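Local atomic coordinates of D-glycero-D-manno-heptose 1-phosphate kinase (PDB entry 3K85), a protein that probably phosphorylates a sugar substrate, likely one of heptose metabolism, with ATP as the phosphate donor. Residues Ile147-Leu152 with Gln159-Ala164; Lys64-Met69 with Leu80-Tyr85; Lys97-Thr102 with Lys125-Trp130. All coordinates share one frame; numbering follows the deposited sequence.

Contact 1 (Ile147-Leu152 with Gln159-Ala164); sequences IERKDL and QDQYAA
Glu148 and Gln161 mark the closest approach of two backbones, their CA atoms 9.4 Å apart, and their side chains bridge that spacing. Glu148 lies near the C-terminal end of helix 137-151, where the last turn widens to the pi type; Gln161 lies in the first turn of helix 159-166. These are two consecutive helices joined by a short loop, within the N-terminal domain of a GHMP kinase. The contact is buried, and long polar side chains carry it. Glu148 sets CG anti to its backbone N (chi1 172°) and then runs out extended, which takes its carboxylate across to Gln161. Gln161 instead bends at chi2, bringing its amide in obliquely, the amide plane 61° from that of the carboxylate. NE2 of Gln161 comes within 2.9 Å of OE1 of Glu148, but the angle is too poor for a hydrogen bond. A glutamate suits this place because its two oxygens can take one serine each: OE1 bonds to the hydroxyl of Ser117 and OE2 to that of Ser116. Those serines follow the glycine-rich motif that in this family binds ATP phosphates, so the contact probably borders the active site. Arg149, bent at chi2 and chi3, brings its guanidinium obliquely to the same amide, the planes 83° apart. Its NH1 and NE2 of Gln161 are both donors, so no hydrogen bond can be claimed between them. NH2 of Arg149 lies 3.7 Å from OE2 of Glu148, a long salt bridge in which the oxygen stands well out of the guanidinium plane.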
loop_
_atom_site.group_PDB
_atom_site.type_symbol
_atom_site.label_atom_id
_atom_site.label_comp_id
_atom_site.label_asym_id
_atom_site.label_seq_id
_atom_site.Cartn_x
_atom_site.Cartn_y
_atom_site.Cartn_z
ATOM N N ILE A 147 -19.941 7.813 -16.658
ATOM C CA ILE A 147 -20.037 8.768 -17.754
ATOM C C ILE A 147 -19.584 8.119 -19.049
ATOM O O ILE A 147 -20.252 8.208 -20.076
ATOM C CB ILE A 147 -19.148 9.995 -17.529
ATOM C CG1 ILE A 147 -19.685 10.840 -16.384
ATOM C CG2 ILE A 147 -19.084 10.829 -18.800
ATOM C CD1 ILE A 147 -18.724 11.948 -15.972
ATOM N N GLU A 148 -18.440 7.454 -18.986
ATOM C CA GLU A 148 -17.861 6.815 -20.155
ATOM C C GLU A 148 -18.624 5.586 -20.641
ATOM O O GLU A 148 -19.001 5.501 -21.805
ATOM C CB GLU A 148 -16.404 6.462 -19.843
ATOM C CG GLU A 148 -15.675 5.613 -20.872
ATOM C CD GLU A 148 -14.167 5.582 -20.619
ATOM O OE1 GLU A 148 -13.758 5.704 -19.438
ATOM O OE2 GLU A 148 -13.394 5.424 -21.594
ATOM N N ARG A 149 -18.860 4.646 -19.738
ATOM C CA ARG A 149 -19.540 3.405 -20.072
ATOM C C ARG A 149 -21.045 3.485 -20.351
ATOM O O ARG A 149 -21.529 2.809 -21.257
ATOM C CB ARG A 149 -19.255 2.380 -18.972
ATOM C CG ARG A 149 -17.765 2.046 -18.834
ATOM C CD ARG A 149 -17.312 1.108 -19.949
ATOM N NE ARG A 149 -16.038 1.491 -20.561
ATOM C CZ ARG A 149 -14.869 1.526 -19.928
ATOM N NH1 ARG A 149 -14.796 1.205 -18.648
ATOM N NH2 ARG A 149 -13.766 1.863 -20.583
ATOM N N LYS A 150 -21.781 4.293 -19.590
ATOM C CA LYS A 150 -23.224 4.419 -19.796
ATOM C C LYS A 150 -23.556 5.644 -20.654
ATOM O O LYS A 150 -23.951 5.509 -21.813
ATOM C CB LYS A 150 -23.972 4.539 -18.455
ATOM C CG LYS A 150 -23.573 3.546 -17.349
ATOM C CD LYS A 150 -23.749 2.067 -17.718
ATOM C CE LYS A 150 -23.415 1.178 -16.510
ATOM N NZ LYS A 150 -23.394 -0.300 -16.766
ATOM N N ASP A 151 -23.393 6.833 -20.077
ATOM C CA ASP A 151 -23.674 8.098 -20.757
ATOM C C ASP A 151 -23.155 8.221 -22.186
ATOM O O ASP A 151 -23.779 8.877 -23.022
ATOM C CB ASP A 151 -23.118 9.253 -19.938
ATOM C CG ASP A 151 -23.913 9.505 -18.686
ATOM O OD1 ASP A 151 -24.549 8.549 -18.191
ATOM O OD2 ASP A 151 -23.897 10.656 -18.194
ATOM N N LEU A 152 -22.015 7.601 -22.468
ATOM C CA LEU A 152 -21.424 7.668 -23.801
ATOM C C LEU A 152 -21.419 6.320 -24.518
ATOM O O LEU A 152 -20.931 6.215 -25.645
ATOM C CB LEU A 152 -19.995 8.216 -23.702
ATOM C CG LEU A 152 -19.857 9.636 -23.151
ATOM C CD1 LEU A 152 -18.397 9.928 -22.891
ATOM C CD2 LEU A 152 -20.431 10.644 -24.133
ATOM N N GLN A 159 -10.648 -1.200 -14.510
ATOM C CA GLN A 159 -9.337 -0.879 -13.976
ATOM C C GLN A 159 -8.812 0.521 -14.323
ATOM O O GLN A 159 -8.239 1.197 -13.460
ATOM C CB GLN A 159 -8.317 -1.953 -14.375
ATOM C CG GLN A 159 -7.914 -1.969 -15.834
ATOM C CD GLN A 159 -6.657 -2.774 -16.050
ATOM O OE1 GLN A 159 -5.664 -2.584 -15.346
ATOM N NE2 GLN A 159 -6.683 -3.679 -17.024
ATOM N N ASP A 160 -9.037 0.956 -15.564
ATOM C CA ASP A 160 -8.586 2.265 -16.043
ATOM C C ASP A 160 -9.075 3.460 -15.243
ATOM O O ASP A 160 -8.290 4.338 -14.895
ATOM C CB ASP A 160 -8.991 2.473 -17.506
ATOM C CG ASP A 160 -8.356 1.465 -18.435
ATOM O OD1 ASP A 160 -7.602 0.587 -17.948
ATOM O OD2 ASP A 160 -8.617 1.553 -19.655
ATOM N N GLN A 161 -10.367 3.521 -14.964
ATOM C CA GLN A 161 -10.872 4.661 -14.207
ATOM C C GLN A 161 -10.238 4.750 -12.816
ATOM O O GLN A 161 -9.833 5.825 -12.367
ATOM C CB GLN A 161 -12.399 4.593 -14.060
ATOM C CG GLN A 161 -13.182 4.895 -15.338
ATOM C CD GLN A 161 -13.296 3.700 -16.273
ATOM O OE1 GLN A 161 -12.614 2.690 -16.112
ATOM N NE2 GLN A 161 -14.170 3.821 -17.266
ATOM N N TYR A 162 -10.144 3.609 -12.144
ATOM C CA TYR A 162 -9.596 3.576 -10.794
ATOM C C TYR A 162 -8.101 3.863 -10.740
ATOM O O TYR A 162 -7.628 4.541 -9.819
ATOM C CB TYR A 162 -9.911 2.224 -10.142
ATOM C CG TYR A 162 -11.359 2.084 -9.730
ATOM C CD1 TYR A 162 -11.777 2.468 -8.458
ATOM C CD2 TYR A 162 -12.326 1.647 -10.637
ATOM C CE1 TYR A 162 -13.123 2.430 -8.095
ATOM C CE2 TYR A 162 -13.686 1.610 -10.282
ATOM C CZ TYR A 162 -14.072 2.007 -9.014
ATOM O OH TYR A 162 -15.410 2.041 -8.668
ATOM N N ALA A 163 -7.353 3.352 -11.717
ATOM C CA ALA A 163 -5.917 3.587 -11.739
ATOM C C ALA A 163 -5.662 5.094 -11.855
ATOM O O ALA A 163 -4.886 5.672 -11.091
ATOM C CB ALA A 163 -5.279 2.848 -12.902
ATOM N N ALA A 164 -6.352 5.739 -12.785
ATOM C CA ALA A 164 -6.164 7.165 -12.992
ATOM C C ALA A 164 -6.430 8.010 -11.753
ATOM O O ALA A 164 -5.655 8.917 -11.438
ATOM C CB ALA A 164 -7.044 7.643 -14.145
#

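Contact 2 (Lys64-Met69 with Leu80-Tyr85); sequences KSYLSM and LIKGVY
The hydroxyl of Tyr85 gives a short hydrogen bond to the backbone O of Met69, 2.7 Å from OH to O, and meets it nearly head-on at a C=O...OH angle of 167°. The oxygen lies at the edge of the Tyr85 ring, close to its plane. The same hydroxyl accepts a bond from the backbone N-H of Lys97, so both its roles are used. Tyr85 turns its ring away from its own backbone N (chi1 174°), and that direction carries OH from helix 79-91 to Met69. A second hydrogen bond runs from NZ of Lys82 to OH of Tyr66, at 3.1 Å. Outward from these bonds the packing is modest: CE of Lys82 rests 4.0 Å from CZ of Tyr66, and the two side chains cross at about a right angle. A phenylalanine in place of Tyr66 would probably leave Lys82 without one of its oxygen partners. Tyr66 belongs to strand 62-67, the second strand of a beta-hairpin with strand 52-57, and Met69, present as selenomethionine, follows that strand. Two separate polar links therefore tie the helix to the hairpin strand and to the chain just after it. The extended lysine chain delivers its ammonium group to the Tyr66 hydroxyl, Asp75 and the backbone O of Glu77, which grip it together, its charge probably balanced by the salt bridge to Asp75.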
loop_
_atom_site.group_PDB
_atom_site.type_symbol
_atom_site.label_atom_id
_atom_site.label_comp_id
_atom_site.label_asym_id
_atom_site.label_seq_id
_atom_site.Cartn_x
_atom_site.Cartn_y
_atom_site.Cartn_z
ATOM N N LYS A 64 -13.969 24.265 -30.924
ATOM C CA LYS A 64 -15.202 24.993 -31.194
ATOM C C LYS A 64 -15.743 25.773 -30.010
ATOM O O LYS A 64 -15.486 25.444 -28.855
ATOM C CB LYS A 64 -16.285 24.027 -31.675
ATOM C CG LYS A 64 -16.000 23.414 -33.022
ATOM C CD LYS A 64 -17.089 22.436 -33.429
ATOM C CE LYS A 64 -16.930 22.010 -34.883
ATOM N NZ LYS A 64 -15.577 21.439 -35.157
ATOM N N SER A 65 -16.501 26.815 -30.323
ATOM C CA SER A 65 -17.121 27.658 -29.321
ATOM C C SER A 65 -18.606 27.294 -29.374
ATOM O O SER A 65 -19.123 26.984 -30.446
ATOM C CB SER A 65 -16.908 29.127 -29.688
ATOM O OG SER A 65 -17.360 29.993 -28.665
ATOM N N TYR A 66 -19.276 27.297 -28.224
ATOM C CA TYR A 66 -20.703 26.970 -28.144
ATOM C C TYR A 66 -21.395 27.952 -27.216
ATOM O O TYR A 66 -20.769 28.534 -26.325
ATOM C CB TYR A 66 -20.916 25.565 -27.589
ATOM C CG TYR A 66 -20.383 24.448 -28.445
ATOM C CD1 TYR A 66 -21.149 23.897 -29.470
ATOM C CD2 TYR A 66 -19.114 23.920 -28.215
ATOM C CE1 TYR A 66 -20.665 22.842 -30.242
ATOM C CE2 TYR A 66 -18.620 22.869 -28.979
ATOM C CZ TYR A 66 -19.396 22.332 -29.989
ATOM O OH TYR A 66 -18.899 21.286 -30.738
ATOM N N LEU A 67 -22.694 28.134 -27.424
ATOM C CA LEU A 67 -23.470 29.037 -26.589
ATOM C C LEU A 67 -23.652 28.343 -25.233
ATOM O O LEU A 67 -24.060 27.180 -25.170
ATOM C CB LEU A 67 -24.820 29.306 -27.251
ATOM C CG LEU A 67 -24.794 29.168 -28.779
ATOM C CD1 LEU A 67 -26.193 29.402 -29.333
ATOM C CD2 LEU A 67 -23.801 30.152 -29.388
ATOM N N SER A 68 -23.329 29.055 -24.160
ATOM C CA SER A 68 -23.432 28.515 -22.803
ATOM C C SER A 68 -24.814 27.917 -22.517
ATOM O O SER A 68 -25.811 28.638 -22.468
ATOM C CB SER A 68 -23.112 29.622 -21.794
ATOM O OG SER A 68 -23.084 29.134 -20.469
HETATM N N MSE A 69 -24.858 26.597 -22.330
HETATM C CA MSE A 69 -26.105 25.874 -22.061
HETATM C C MSE A 69 -26.031 25.045 -20.777
HETATM O O MSE A 69 -24.992 24.992 -20.129
HETATM C CB MSE A 69 -26.414 24.924 -23.214
HETATM C CG MSE A 69 -26.448 25.571 -24.576
HETATM SE SE MSE A 69 -26.956 24.269 -25.893
HETATM C CE MSE A 69 -25.314 24.223 -26.952
ATOM N N LEU A 80 -16.074 13.444 -24.527
ATOM C CA LEU A 80 -15.576 13.336 -23.161
ATOM C C LEU A 80 -15.830 14.589 -22.336
ATOM O O LEU A 80 -16.345 14.511 -21.220
ATOM C CB LEU A 80 -14.088 13.016 -23.188
ATOM C CG LEU A 80 -13.702 11.534 -23.207
ATOM C CD1 LEU A 80 -14.700 10.722 -23.977
ATOM C CD2 LEU A 80 -12.319 11.402 -23.795
ATOM N N ILE A 81 -15.473 15.745 -22.881
ATOM C CA ILE A 81 -15.686 17.009 -22.185
ATOM C C ILE A 81 -17.180 17.268 -22.005
ATOM O O ILE A 81 -17.642 17.664 -20.927
ATOM C CB ILE A 81 -15.086 18.175 -22.980
ATOM C CG1 ILE A 81 -13.560 18.096 -22.933
ATOM C CG2 ILE A 81 -15.598 19.504 -22.442
ATOM C CD1 ILE A 81 -12.883 19.217 -23.688
ATOM N N LYS A 82 -17.933 17.054 -23.076
ATOM C CA LYS A 82 -19.374 17.257 -23.038
ATOM C C LYS A 82 -20.026 16.294 -22.040
ATOM O O LYS A 82 -20.884 16.691 -21.251
ATOM C CB LYS A 82 -19.943 17.085 -24.450
ATOM C CG LYS A 82 -19.479 18.192 -25.400
ATOM C CD LYS A 82 -19.860 17.920 -26.846
ATOM C CE LYS A 82 -19.408 19.059 -27.749
ATOM N NZ LYS A 82 -19.706 18.770 -29.176
ATOM N N GLY A 83 -19.608 15.032 -22.069
ATOM C CA GLY A 83 -20.154 14.064 -21.129
ATOM C C GLY A 83 -19.938 14.495 -19.675
ATOM O O GLY A 83 -20.871 14.499 -18.862
ATOM N N VAL A 84 -18.708 14.873 -19.342
ATOM C CA VAL A 84 -18.403 15.294 -17.987
ATOM C C VAL A 84 -19.183 16.538 -17.626
ATOM O O VAL A 84 -19.845 16.586 -16.591
ATOM C CB VAL A 84 -16.903 15.580 -17.810
ATOM C CG1 VAL A 84 -16.632 16.043 -16.387
ATOM C CG2 VAL A 84 -16.098 14.325 -18.126
ATOM N N TYR A 85 -19.104 17.552 -18.478
ATOM C CA TYR A 85 -19.823 18.788 -18.224
ATOM C C TYR A 85 -21.324 18.549 -18.008
ATOM O O TYR A 85 -21.929 19.136 -17.107
ATOM C CB TYR A 85 -19.638 19.759 -19.385
ATOM C CG TYR A 85 -20.473 21.001 -19.235
ATOM C CD1 TYR A 85 -20.125 21.981 -18.314
ATOM C CD2 TYR A 85 -21.656 21.167 -19.964
ATOM C CE1 TYR A 85 -20.930 23.095 -18.111
ATOM C CE2 TYR A 85 -22.471 22.281 -19.768
ATOM C CZ TYR A 85 -22.103 23.236 -18.839
ATOM O OH TYR A 85 -22.911 24.325 -18.596
#

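Contact 3 (Lys97-Thr102 with Lys125-Trp130); sequences KSFKIT and KAFIEW
Phe99 and Phe127 form a T-shaped (edge-to-face) aromatic pair where helix 115-131 lies against the mixed beta-sheet of the N-terminal domain. Phe99 belongs to strand 99-105 and Phe127 to the C-terminal half of the helix. The ring centroids are 6.0 Å apart and the planes stand at 86°, with the edge of Phe127 directed at the face of Phe99. The closest atoms are the two ring ends, CZ of Phe99 and CZ of Phe127, 4.2 Å apart. In such a pair the slightly positive C-H rim of one ring meets the electron-rich face of the other. With CB of Phe99 already directed at the helix, CG placed between the backbone N and carbonyl carbon (chi1 62°) presents the ring face to Phe127. Ile101, two residues on and so on the same side of the strand, puts CB in the plane of the Phe99 ring at its edge, 3.7 Å from CE1. Around this centre the approach is looser. CD1 of Ile101 comes to 4.6 Å of CE2 of Phe127, while NE1 of Trp130 reaches no nearer than 4.6 Å to CG of Lys97, whose aliphatic portion borders the pair near the start of the strand. Large, flat side chains suit this place because the backbones are well separated, the CA atoms of Phe99 and Trp130 lying 10.8 Å apart at their nearest. Phe99 also packs on Ile53 of strand 52-57, and Ala126, small enough to let the helix come near, sits on Cys43 and Ile45 of strand 39-47. A helix packed on a mixed sheet is characteristic of the S5-like alpha/beta domain of GHMP kinases; here an aromatic pair fills part of that interface.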
loop_
_atom_site.group_PDB
_atom_site.type_symbol
_atom_site.label_atom_id
_atom_site.label_comp_id
_atom_site.label_asym_id
_atom_site.label_seq_id
_atom_site.Cartn_x
_atom_site.Cartn_y
_atom_site.Cartn_z
ATOM N N LYS A 97 -22.946 27.170 -17.325
ATOM C CA LYS A 97 -21.611 27.693 -17.058
ATOM C C LYS A 97 -20.934 28.296 -18.290
ATOM O O LYS A 97 -21.158 27.848 -19.417
ATOM C CB LYS A 97 -20.720 26.586 -16.480
ATOM C CG LYS A 97 -20.298 26.822 -15.040
ATOM C CD LYS A 97 -21.396 26.475 -14.050
ATOM C CE LYS A 97 -20.997 26.887 -12.633
ATOM N NZ LYS A 97 -21.840 26.245 -11.582
ATOM N N SER A 98 -20.098 29.308 -18.057
ATOM C CA SER A 98 -19.355 29.982 -19.119
ATOM C C SER A 98 -17.853 29.836 -18.807
ATOM O O SER A 98 -17.364 30.348 -17.801
ATOM C CB SER A 98 -19.767 31.462 -19.168
ATOM O OG SER A 98 -19.157 32.149 -20.246
ATOM N N PHE A 99 -17.114 29.151 -19.672
ATOM C CA PHE A 99 -15.698 28.935 -19.397
ATOM C C PHE A 99 -14.897 28.513 -20.616
ATOM O O PHE A 99 -15.449 28.164 -21.658
ATOM C CB PHE A 99 -15.558 27.841 -18.343
ATOM C CG PHE A 99 -16.118 26.517 -18.786
ATOM C CD1 PHE A 99 -15.319 25.597 -19.448
ATOM C CD2 PHE A 99 -17.472 26.221 -18.601
ATOM C CE1 PHE A 99 -15.856 24.397 -19.924
ATOM C CE2 PHE A 99 -18.023 25.028 -19.072
ATOM C CZ PHE A 99 -17.214 24.111 -19.736
ATOM N N LYS A 100 -13.578 28.527 -20.455
ATOM C CA LYS A 100 -12.670 28.121 -21.510
ATOM C C LYS A 100 -12.025 26.856 -20.957
ATOM O O LYS A 100 -11.641 26.821 -19.788
ATOM C CB LYS A 100 -11.621 29.215 -21.743
ATOM C CG LYS A 100 -10.786 29.037 -23.009
ATOM C CD LYS A 100 -9.637 30.063 -23.112
ATOM C CE LYS A 100 -10.111 31.514 -23.308
ATOM N NZ LYS A 100 -10.742 32.126 -22.098
ATOM N N ILE A 101 -11.933 25.811 -21.774
ATOM C CA ILE A 101 -11.337 24.564 -21.319
ATOM C C ILE A 101 -10.395 23.964 -22.358
ATOM O O ILE A 101 -10.775 23.748 -23.508
ATOM C CB ILE A 101 -12.434 23.529 -20.927
ATOM C CG1 ILE A 101 -11.780 22.240 -20.430
ATOM C CG2 ILE A 101 -13.360 23.263 -22.101
ATOM C CD1 ILE A 101 -12.763 21.165 -20.022
ATOM N N THR A 102 -9.157 23.699 -21.938
ATOM C CA THR A 102 -8.140 23.146 -22.829
ATOM C C THR A 102 -7.801 21.713 -22.482
ATOM O O THR A 102 -7.756 21.343 -21.317
ATOM C CB THR A 102 -6.881 23.990 -22.767
ATOM O OG1 THR A 102 -7.221 25.328 -23.133
ATOM C CG2 THR A 102 -5.814 23.448 -23.703
ATOM N N LYS A 125 -11.519 15.890 -12.419
ATOM C CA LYS A 125 -10.700 16.537 -11.415
ATOM C C LYS A 125 -10.692 18.048 -11.596
ATOM O O LYS A 125 -10.741 18.796 -10.609
ATOM C CB LYS A 125 -9.276 15.982 -11.447
ATOM C CG LYS A 125 -8.961 15.049 -10.285
ATOM C CD LYS A 125 -9.149 15.785 -8.955
ATOM C CE LYS A 125 -8.637 14.976 -7.780
ATOM N NZ LYS A 125 -9.191 13.597 -7.807
ATOM N N ALA A 126 -10.642 18.517 -12.842
ATOM C CA ALA A 126 -10.642 19.960 -13.056
ATOM C C ALA A 126 -11.964 20.518 -12.547
ATOM O O ALA A 126 -11.975 21.511 -11.828
ATOM C CB ALA A 126 -10.462 20.289 -14.529
ATOM N N PHE A 127 -13.076 19.872 -12.904
ATOM C CA PHE A 127 -14.387 20.331 -12.441
ATOM C C PHE A 127 -14.494 20.275 -10.915
ATOM O O PHE A 127 -14.977 21.229 -10.289
ATOM C CB PHE A 127 -15.523 19.513 -13.086
ATOM C CG PHE A 127 -15.914 20.003 -14.461
ATOM C CD1 PHE A 127 -16.662 21.169 -14.615
ATOM C CD2 PHE A 127 -15.507 19.320 -15.606
ATOM C CE1 PHE A 127 -16.998 21.644 -15.889
ATOM C CE2 PHE A 127 -15.833 19.786 -16.875
ATOM C CZ PHE A 127 -16.581 20.951 -17.015
ATOM N N ILE A 128 -14.033 19.178 -10.316
ATOM C CA ILE A 128 -14.083 19.046 -8.857
ATOM C C ILE A 128 -13.315 20.196 -8.198
ATOM O O ILE A 128 -13.817 20.850 -7.280
ATOM C CB ILE A 128 -13.470 17.705 -8.399
ATOM C CG1 ILE A 128 -14.286 16.545 -8.975
ATOM C CG2 ILE A 128 -13.397 17.661 -6.874
ATOM C CD1 ILE A 128 -13.658 15.173 -8.780
ATOM N N GLU A 129 -12.094 20.435 -8.670
ATOM C CA GLU A 129 -11.259 21.522 -8.155
ATOM C C GLU A 129 -11.985 22.854 -8.383
ATOM O O GLU A 129 -12.096 23.697 -7.490
ATOM C CB GLU A 129 -9.925 21.528 -8.908
ATOM C CG GLU A 129 -8.896 22.499 -8.381
ATOM C CD GLU A 129 -8.531 22.225 -6.939
ATOM O OE1 GLU A 129 -8.338 21.039 -6.588
ATOM O OE2 GLU A 129 -8.430 23.202 -6.161
ATOM N N TRP A 130 -12.469 23.017 -9.604
ATOM C CA TRP A 130 -13.210 24.193 -10.056
ATOM C C TRP A 130 -14.436 24.479 -9.159
ATOM O O TRP A 130 -14.539 25.543 -8.546
ATOM C CB TRP A 130 -13.610 23.920 -11.523
ATOM C CG TRP A 130 -14.578 24.834 -12.258
ATOM C CD1 TRP A 130 -15.323 24.500 -13.373
ATOM C CD2 TRP A 130 -14.872 26.203 -11.985
ATOM N NE1 TRP A 130 -16.055 25.576 -13.800
ATOM C CE2 TRP A 130 -15.798 26.635 -12.968
ATOM C CE3 TRP A 130 -14.447 27.111 -11.011
ATOM C CZ2 TRP A 130 -16.304 27.938 -12.996
ATOM C CZ3 TRP A 130 -14.950 28.409 -11.039
ATOM C CH2 TRP A 130 -15.869 28.807 -12.026
#

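Along the chain the contacts come in series, none nesting in or crossing another. Contact 2 closes first, bringing helix 79-91 back to the hairpin strand 62-67; contact 3 then folds helix 115-131 onto strand 99-105; contact 1 comes last and closes the short loop between helices 137-151 and 159-166. Contacts 2 and 3, with centres about 11 Å apart, meet directly: Ser68 and Tyr85 bond to the backbone of Lys97, and Val84 packs on Phe127. Contact 1 lies about 19 Å from the centre of each, yet its Ile147 rests on Gly83 and Val84 of contact 2, so helix 79-91 joins the helical pair to the sheet side.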